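Local coordinates for protein predicted metal-dependent phosphohydrolase (Magnetospirillum magnetotacticum MS-1, PDB 3KH1) that probably hydrolyses phosphate esters as a metal-dependent HD-domain phosphohydrolase, perhaps acting on deoxynucleoside 5'-monophosphates, at residues 27-39 with 144-156. Residues are numbered along the deposited sequence; the frame is centred on the assembly and turned at random.
Sequences LRQTLLTDSSRRE and QPLLHNFETEGGT. With ACT (acetate ion), chain D.
His148 and Leu31 are joined by a nearly straight bond between the 27-39 hairpin and the last turns of helix 132-151: ND1 of His148 donates to O of Leu31 over 2.8 Å, with an N-H...O angle of 171° and the oxygen in the ring plane. An imidazole suits this place because its edge donates while its face packs; CG2 of Thr33 sits over the ring centre, a CH-pi contact 3.7 Å from the centroid. With OG1 of Thr33 between backbone N and carbonyl carbon (chi1 60°), that methyl is left for the ring, and OG1 bonds Asp21 of the second subunit.

One helical turn earlier, NE2 of Gln144 donates to OE2 of Glu39 (2.8 Å) on its syn side, amide and carboxylate almost coplanar; His47 is the second partner of NE2. OE2 also pairs with Lys24 of the second subunit, while OE1 takes NE of Arg28 at 3.1 Å in a salt bridge, as well as His44. An alanine in place of Glu39 would probably leave the Arg28 and Lys24 charges without their carboxylate mate and the Gln144 amide without one of its two partners.

In the largely helical HD-domain fold, this small antiparallel hairpin precedes helix 41-54 and places the Thr30 side chain beside a bound calcium ion, about 3 Å away at the nearest atoms.

Beyond the helix, a Schellman motif with Glu153 at C-prime turns the chain back, and OG1 of Thr156 donates to O of Gln29 (2.8 Å) from above the carbonyl plane. A water bonded to Thr156 OG1, Thr152 OG1 and Leu31 N bridges the segments. Glycine suits position 155, where a CB would clash with Thr152 OG1 and crowd Leu31 CD1.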
ATOM      1  N   LEU A  27      11.259  -9.037   2.060  1.00 10.11           N
ATOM      2  CA  LEU A  27      11.815  -8.702   0.728  1.00  9.86           C
ATOM      3  C   LEU A  27      11.528  -9.744  -0.349  1.00  9.90           C
ATOM      4  O   LEU A  27      11.581 -10.953  -0.123  1.00 13.03           O
ATOM      5  CB  LEU A  27      13.324  -8.496   0.820  1.00 11.25           C
ATOM      6  CG  LEU A  27      13.699  -7.386   1.829  1.00 13.03           C
ATOM      7  CD1 LEU A  27      15.158  -7.157   1.967  1.00 15.94           C
ATOM      8  CD2 LEU A  27      12.939  -6.055   1.511  1.00 15.80           C
ATOM      9  N   ARG A  28      11.214  -9.244  -1.518  1.00 10.08           N
ATOM     10  CA  ARG A  28      10.963 -10.024  -2.713  1.00 10.34           C
ATOM     11  C   ARG A  28      12.233 -10.092  -3.564  1.00 10.03           C
ATOM     12  O   ARG A  28      13.223  -9.406  -3.292  1.00 11.49           O
ATOM     13  CB  ARG A  28       9.862  -9.336  -3.521  1.00  9.12           C
ATOM     14  CG  ARG A  28       8.537  -9.334  -2.810  1.00 10.96           C
ATOM     15  CD  ARG A  28       7.503  -8.411  -3.390  1.00 10.73           C
ATOM     16  NE  ARG A  28       7.370  -8.571  -4.812  1.00 14.74           N
ATOM     17  CZ  ARG A  28       6.691  -9.458  -5.490  1.00 15.75           C
ATOM     18  NH1 ARG A  28       5.850 -10.250  -4.872  1.00 16.23           N
ATOM     19  NH2 ARG A  28       6.766  -9.445  -6.842  1.00 20.30           N
ATOM     20  N   GLN A  29      12.197 -10.866  -4.648  1.00  9.67           N
ATOM     21  CA  GLN A  29      13.306 -10.852  -5.627  1.00  9.71           C
ATOM     22  C   GLN A  29      13.153  -9.811  -6.733  1.00  9.58           C
ATOM     23  O   GLN A  29      14.142  -9.467  -7.399  1.00 10.60           O
ATOM     24  CB  GLN A  29      13.479 -12.233  -6.262  1.00 10.24           C
ATOM     25  CG  GLN A  29      13.970 -13.235  -5.278  1.00 11.14           C
ATOM     26  CD  GLN A  29      15.314 -12.826  -4.703  1.00 12.32           C
ATOM     27  OE1 GLN A  29      16.301 -12.686  -5.450  1.00 13.27           O
ATOM     28  NE2 GLN A  29      15.370 -12.633  -3.374  1.00 13.73           N
ATOM     29  N   THR A  30      11.958  -9.279  -6.924  1.00  9.62           N
ATOM     30  CA  THR A  30      11.704  -8.169  -7.818  1.00  9.83           C
ATOM     31  C   THR A  30      12.526  -6.993  -7.397  1.00  9.65           C
ATOM     32  O   THR A  30      12.582  -6.686  -6.243  1.00 10.78           O
ATOM     33  CB  THR A  30      10.195  -7.794  -7.750  1.00 10.92           C
ATOM     34  OG1 THR A  30       9.369  -8.972  -7.987  1.00 13.78           O
ATOM     35  CG2 THR A  30       9.872  -6.631  -8.671  1.00 12.33           C
ATOM     36  N   LEU A  31      13.182  -6.355  -8.351  1.00  9.17           N
ATOM     37  CA  LEU A  31      13.913  -5.118  -8.097  1.00  9.19           C
ATOM     38  C   LEU A  31      13.044  -3.920  -8.383  1.00  9.13           C
ATOM     39  O   LEU A  31      12.174  -3.959  -9.235  1.00  9.64           O
ATOM     40  CB  LEU A  31      15.185  -5.031  -8.937  1.00 10.22           C
ATOM     41  CG  LEU A  31      16.167  -6.201  -8.830  1.00  9.83           C
ATOM     42  CD1 LEU A  31      17.399  -5.958  -9.735  1.00 11.78           C
ATOM     43  CD2 LEU A  31      16.586  -6.417  -7.394  1.00 12.98           C
ATOM     44  N   LEU A  32      13.288  -2.843  -7.656  1.00  8.78           N
ATOM     45  CA  LEU A  32      12.797  -1.548  -8.132  1.00  9.25           C
ATOM     46  C   LEU A  32      13.263  -1.328  -9.584  1.00  8.81           C
ATOM     47  O   LEU A  32      14.264  -1.858 -10.039  1.00  9.62           O
ATOM     48  CB  LEU A  32      13.316  -0.416  -7.240  1.00  9.65           C
ATOM     49  CG  LEU A  32      12.499  -0.118  -5.968  1.00 12.99           C
ATOM     50  CD1 LEU A  32      12.018  -1.279  -5.191  1.00 15.46           C
ATOM     51  CD2 LEU A  32      13.117   1.015  -5.170  1.00 11.74           C
ATOM     52  N   THR A  33      12.519  -0.472 -10.280  1.00  9.46           N
ATOM     53  CA  THR A  33      12.748  -0.243 -11.720  1.00  8.86           C
ATOM     54  C   THR A  33      14.116   0.319 -12.060  1.00 10.42           C
ATOM     55  O   THR A  33      14.581   0.132 -13.202  1.00 12.19           O
ATOM     56  CB  THR A  33      11.619   0.607 -12.345  1.00  9.92           C
ATOM     57  OG1 THR A  33      11.593   1.870 -11.661  1.00 10.69           O
ATOM     58  CG2 THR A  33      10.281  -0.082 -12.305  1.00  9.97           C
ATOM     59  N   ASP A  34      14.738   0.993 -11.103  1.00  9.43           N
ATOM     60  CA  ASP A  34      16.105   1.471 -11.238  1.00 10.51           C
ATOM     61  C   ASP A  34      17.200   0.495 -10.741  1.00 10.98           C
ATOM     62  O   ASP A  34      18.375   0.869 -10.692  1.00 11.87           O
ATOM     63  CB  ASP A  34      16.287   2.839 -10.526  1.00 10.83           C
ATOM     64  CG  ASP A  34      16.044   2.758  -9.024  1.00 12.15           C
ATOM     65  OD1 ASP A  34      15.819   1.648  -8.477  1.00 12.27           O
ATOM     66  OD2 ASP A  34      16.058   3.833  -8.347  1.00 18.16           O
ATOM     67  N   SER A  35      16.799  -0.746 -10.439  1.00 10.61           N
ATOM     68  CA  SER A  35      17.705  -1.795  -9.928  1.00 10.22           C
ATOM     69  C   SER A  35      18.392  -1.414  -8.619  1.00  9.81           C
ATOM     70  O   SER A  35      19.384  -2.076  -8.226  1.00 10.70           O
ATOM     71  CB  SER A  35      18.746  -2.209 -10.983  1.00 10.57           C
ATOM     72  OG  SER A  35      18.145  -2.720 -12.159  1.00 12.73           O
ATOM     73  N   SER A  36      17.879  -0.428  -7.892  1.00 10.10           N
ATOM     74  CA  SER A  36      18.553   0.079  -6.714  1.00 10.06           C
ATOM     75  C   SER A  36      18.545  -0.871  -5.499  1.00 10.49           C
ATOM     76  O   SER A  36      19.394  -0.767  -4.641  1.00 10.45           O
ATOM     77  CB  SER A  36      17.982   1.438  -6.297  1.00 10.27           C
ATOM     78  OG  SER A  36      16.633   1.366  -5.960  1.00 10.74           O
ATOM     79  N   ARG A  37      17.523  -1.718  -5.418  1.00  9.20           N
ATOM     80  CA  ARG A  37      17.327  -2.642  -4.293  1.00  8.97           C
ATOM     81  C   ARG A  37      16.137  -3.534  -4.659  1.00  9.60           C
ATOM     82  O   ARG A  37      15.339  -3.214  -5.559  1.00  9.28           O
ATOM     83  CB  ARG A  37      17.080  -1.893  -2.960  1.00  9.17           C
ATOM     84  CG  ARG A  37      15.873  -0.978  -3.035  1.00  9.77           C
ATOM     85  CD  ARG A  37      15.609  -0.372  -1.677  1.00  9.39           C
ATOM     86  NE  ARG A  37      14.472   0.533  -1.642  1.00  9.74           N
ATOM     87  CZ  ARG A  37      13.219   0.168  -1.580  1.00  9.50           C
ATOM     88  NH1 ARG A  37      12.862  -1.112  -1.614  1.00  9.45           N
ATOM     89  NH2 ARG A  37      12.284   1.103  -1.549  1.00 10.20           N
ATOM     90  N   ARG A  38      15.978  -4.599  -3.884  1.00  9.30           N
ATOM     91  CA  ARG A  38      14.767  -5.435  -3.919  1.00  9.06           C
ATOM     92  C   ARG A  38      13.574  -4.652  -3.403  1.00  8.77           C
ATOM     93  O   ARG A  38      13.684  -3.860  -2.444  1.00  9.40           O
ATOM     94  CB  ARG A  38      14.969  -6.670  -3.059  1.00  9.77           C
ATOM     95  CG  ARG A  38      15.932  -7.685  -3.645  1.00 10.04           C
ATOM     96  CD  ARG A  38      16.356  -8.714  -2.597  1.00 11.70           C
ATOM     97  NE  ARG A  38      17.137  -8.031  -1.560  1.00 10.00           N
ATOM     98  CZ  ARG A  38      17.410  -8.500  -0.354  1.00 12.76           C
ATOM     99  NH1 ARG A  38      16.972  -9.695   0.028  1.00 14.59           N
ATOM    100  NH2 ARG A  38      18.084  -7.769   0.525  1.00 13.22           N
ATOM    101  N   GLU A  39      12.410  -4.953  -3.970  1.00  9.93           N
ATOM    102  CA  GLU A  39      11.125  -4.510  -3.479  1.00  9.78           C
ATOM    103  C   GLU A  39      10.696  -5.225  -2.216  1.00  9.15           C
ATOM    104  O   GLU A  39      10.959  -6.437  -2.081  1.00  9.80           O
ATOM    105  CB  GLU A  39      10.084  -4.795  -4.606  1.00 11.80           C
ATOM    106  CG  GLU A  39       8.808  -4.139  -4.449  1.00 12.74           C
ATOM    107  CD  GLU A  39       7.824  -4.519  -5.544  1.00 10.20           C
ATOM    108  OE1 GLU A  39       7.658  -5.725  -5.889  1.00 10.07           O
ATOM    109  OE2 GLU A  39       7.135  -3.607  -5.937  1.00 12.11           O
ATOM    110  N   GLN A 144       2.760  -7.005 -12.608  1.00 10.37           N
ATOM    111  CA  GLN A 144       3.721  -6.031 -12.112  1.00 10.56           C
ATOM    112  C   GLN A 144       5.197  -6.495 -12.146  1.00  9.57           C
ATOM    113  O   GLN A 144       6.077  -5.705 -12.557  1.00 10.09           O
ATOM    114  CB  GLN A 144       3.290  -5.480 -10.756  1.00  9.87           C
ATOM    115  CG  GLN A 144       4.175  -4.377 -10.144  1.00 10.82           C
ATOM    116  CD  GLN A 144       5.210  -4.887  -9.188  1.00 10.50           C
ATOM    117  OE1 GLN A 144       5.490  -6.099  -9.094  1.00 11.32           O
ATOM    118  NE2 GLN A 144       5.744  -3.948  -8.371  1.00 11.19           N
ATOM    119  N   PRO A 145       5.500  -7.741 -11.756  1.00  9.34           N
ATOM    120  CA  PRO A 145       6.895  -8.157 -11.823  1.00 10.04           C
ATOM    121  C   PRO A 145       7.429  -8.204 -13.252  1.00  9.66           C
ATOM    122  O   PRO A 145       8.630  -8.064 -13.461  1.00 11.05           O
ATOM    123  CB  PRO A 145       6.932  -9.526 -11.136  1.00 11.26           C
ATOM    124  CG  PRO A 145       5.684  -9.571 -10.406  1.00 14.79           C
ATOM    125  CD  PRO A 145       4.680  -8.694 -10.989  1.00 10.80           C
ATOM    126  N   LEU A 146       6.567  -8.487 -14.213  1.00  9.71           N
ATOM    127  CA  LEU A 146       6.957  -8.440 -15.632  1.00 10.84           C
ATOM    128  C   LEU A 146       7.364  -7.037 -16.044  1.00  9.83           C
ATOM    129  O   LEU A 146       8.399  -6.818 -16.702  1.00 10.76           O
ATOM    130  CB  LEU A 146       5.856  -8.976 -16.535  1.00 11.07           C
ATOM    131  CG  LEU A 146       5.362 -10.384 -16.238  1.00 13.25           C
ATOM    132  CD1 LEU A 146       4.227 -10.766 -17.227  1.00 16.16           C
ATOM    133  CD2 LEU A 146       6.459 -11.418 -16.230  1.00 15.29           C
ATOM    134  N   LEU A 147       6.556  -6.067 -15.618  1.00  9.81           N
ATOM    135  CA  LEU A 147       6.898  -4.661 -15.827  1.00 10.82           C
ATOM    136  C   LEU A 147       8.256  -4.340 -15.265  1.00 10.44           C
ATOM    137  O   LEU A 147       9.082  -3.672 -15.918  1.00 10.86           O
ATOM    138  CB  LEU A 147       5.843  -3.745 -15.206  1.00 10.74           C
ATOM    139  CG  LEU A 147       4.392  -3.832 -15.714  1.00 10.52           C
ATOM    140  CD1 LEU A 147       3.478  -2.880 -14.946  1.00 12.59           C
ATOM    141  CD2 LEU A 147       4.280  -3.521 -17.167  1.00 14.55           C
ATOM    142  N   HIS A 148       8.509  -4.804 -14.055  1.00  9.59           N
ATOM    143  CA  HIS A 148       9.795  -4.479 -13.402  1.00  9.42           C
ATOM    144  C   HIS A 148      10.972  -5.194 -14.044  1.00 10.07           C
ATOM    145  O   HIS A 148      12.013  -4.571 -14.264  1.00 10.90           O
ATOM    146  CB  HIS A 148       9.724  -4.790 -11.918  1.00  9.05           C
ATOM    147  CG  HIS A 148       9.052  -3.716 -11.125  1.00  8.70           C
ATOM    148  ND1 HIS A 148       9.653  -3.134 -10.054  1.00 10.50           N
ATOM    149  CD2 HIS A 148       7.848  -3.091 -11.278  1.00  9.84           C
ATOM    150  CE1 HIS A 148       8.866  -2.174  -9.592  1.00  9.44           C
ATOM    151  NE2 HIS A 148       7.767  -2.114 -10.318  1.00 10.05           N
ATOM    152  N   ASN A 149      10.802  -6.459 -14.445  1.00  9.30           N
ATOM    153  CA  ASN A 149      11.863  -7.158 -15.101  1.00 10.32           C
ATOM    154  C   ASN A 149      12.190  -6.494 -16.431  1.00  9.84           C
ATOM    155  O   ASN A 149      13.345  -6.423 -16.848  1.00 11.23           O
ATOM    156  CB  ASN A 149      11.502  -8.636 -15.316  1.00  9.69           C
ATOM    157  CG  ASN A 149      12.254  -9.571 -14.430  1.00 10.47           C
ATOM    158  OD1 ASN A 149      13.478  -9.547 -14.350  1.00 11.54           O
ATOM    159  ND2 ASN A 149      11.514 -10.488 -13.827  1.00 12.90           N
ATOM    160  N   PHE A 150      11.190  -5.950 -17.111  1.00 10.19           N
ATOM    161  CA  PHE A 150      11.462  -5.273 -18.385  1.00 11.10           C
ATOM    162  C   PHE A 150      12.306  -4.010 -18.111  1.00 11.02           C
ATOM    163  O   PHE A 150      13.303  -3.749 -18.779  1.00 11.72           O
ATOM    164  CB  PHE A 150      10.168  -4.930 -19.104  1.00 11.56           C
ATOM    165  CG  PHE A 150      10.371  -4.498 -20.520  1.00 11.75           C
ATOM    166  CD1 PHE A 150      10.397  -5.440 -21.532  1.00 12.27           C
ATOM    167  CD2 PHE A 150      10.524  -3.172 -20.839  1.00 13.00           C
ATOM    168  CE1 PHE A 150      10.597  -5.062 -22.827  1.00 13.70           C
ATOM    169  CE2 PHE A 150      10.753  -2.767 -22.162  1.00 14.97           C
ATOM    170  CZ  PHE A 150      10.760  -3.717 -23.157  1.00 14.69           C
ATOM    171  N   GLU A 151      11.931  -3.244 -17.103  1.00 10.24           N
ATOM    172  CA  GLU A 151      12.658  -2.033 -16.755  1.00 10.94           C
ATOM    173  C   GLU A 151      14.090  -2.276 -16.310  1.00 11.01           C
ATOM    174  O   GLU A 151      14.962  -1.465 -16.565  1.00 13.71           O
ATOM    175  CB  GLU A 151      11.938  -1.231 -15.688  1.00 11.22           C
ATOM    176  CG  GLU A 151      10.569  -0.643 -16.145  1.00 12.34           C
ATOM    177  CD  GLU A 151      10.615   0.172 -17.421  1.00 16.08           C
ATOM    178  OE1 GLU A 151      11.309   1.205 -17.372  1.00 19.54           O
ATOM    179  OE2 GLU A 151       9.992  -0.263 -18.436  1.00 18.09           O
ATOM    180  N   THR A 152      14.308  -3.406 -15.621  1.00 10.50           N
ATOM    181  CA  THR A 152      15.613  -3.745 -15.102  1.00 10.16           C
ATOM    182  C   THR A 152      16.435  -4.651 -16.054  1.00 10.11           C
ATOM    183  O   THR A 152      17.498  -5.147 -15.689  1.00 11.41           O
ATOM    184  CB  THR A 152      15.506  -4.420 -13.722  1.00 10.36           C
ATOM    185  OG1 THR A 152      14.870  -5.705 -13.855  1.00 10.13           O
ATOM    186  CG2 THR A 152      14.744  -3.521 -12.711  1.00 11.38           C
ATOM    187  N   GLU A 153      15.970  -4.796 -17.286  1.00 11.91           N
ATOM    188  CA  GLU A 153      16.657  -5.569 -18.311  1.00 12.20           C
ATOM    189  C   GLU A 153      16.855  -7.019 -17.864  1.00 12.29           C
ATOM    190  O   GLU A 153      17.923  -7.605 -18.054  1.00 13.62           O
ATOM    191  CB  GLU A 153      17.969  -4.852 -18.725  1.00 13.13           C
ATOM    192  CG  GLU A 153      17.739  -3.396 -19.193  1.00 17.29           C
ATOM    193  CD  GLU A 153      18.980  -2.676 -19.731  1.00 25.56           C
ATOM    194  OE1 GLU A 153      19.978  -3.324 -20.054  1.00 28.36           O
ATOM    195  OE2 GLU A 153      18.919  -1.438 -19.844  1.00 32.67           O
ATOM    196  N   GLY A 154      15.810  -7.596 -17.258  1.00 11.16           N
ATOM    197  CA  GLY A 154      15.916  -8.946 -16.734  1.00 11.61           C
ATOM    198  C   GLY A 154      16.699  -9.031 -15.446  1.00 11.29           C
ATOM    199  O   GLY A 154      17.457  -9.975 -15.208  1.00 12.13           O
ATOM    200  N   GLY A 155      16.532  -8.026 -14.603  1.00 11.04           N
ATOM    201  CA  GLY A 155      17.288  -7.930 -13.376  1.00 10.99           C
ATOM    202  C   GLY A 155      16.961  -8.988 -12.350  1.00 10.63           C
ATOM    203  O   GLY A 155      17.765  -9.251 -11.444  1.00 10.44           O
ATOM    204  N   THR A 156      15.804  -9.615 -12.482  1.00 10.50           N
ATOM    205  CA  THR A 156      15.430 -10.804 -11.713  1.00 10.67           C
ATOM    206  C   THR A 156      15.453 -12.071 -12.561  1.00 11.43           C
ATOM    207  O   THR A 156      15.990 -13.088 -12.125  1.00 11.82           O
ATOM    208  CB  THR A 156      14.097 -10.573 -10.983  1.00 10.69           C
ATOM    209  OG1 THR A 156      14.194  -9.344 -10.216  1.00 10.84           O
ATOM    210  CG2 THR A 156      13.779 -11.757 -10.058  1.00 12.56           C
TER
HETATM  211  C   ACT D 201      18.980  -4.945  -1.570  1.00 10.55           C
HETATM  212  O   ACT D 201      18.605  -4.960  -0.387  1.00 15.79           O
HETATM  213  OXT ACT D 201      18.282  -5.512  -2.414  1.00  9.40           O
HETATM  214  CH3 ACT D 201      20.239  -4.234  -1.953  1.00 11.31           C
HETATM  215  O   HOH W   1      13.365  -6.987 -11.483  1.00 13.42           O
HETATM  216  O   HOH W   2      19.277  -4.982 -13.356  1.00 18.18           O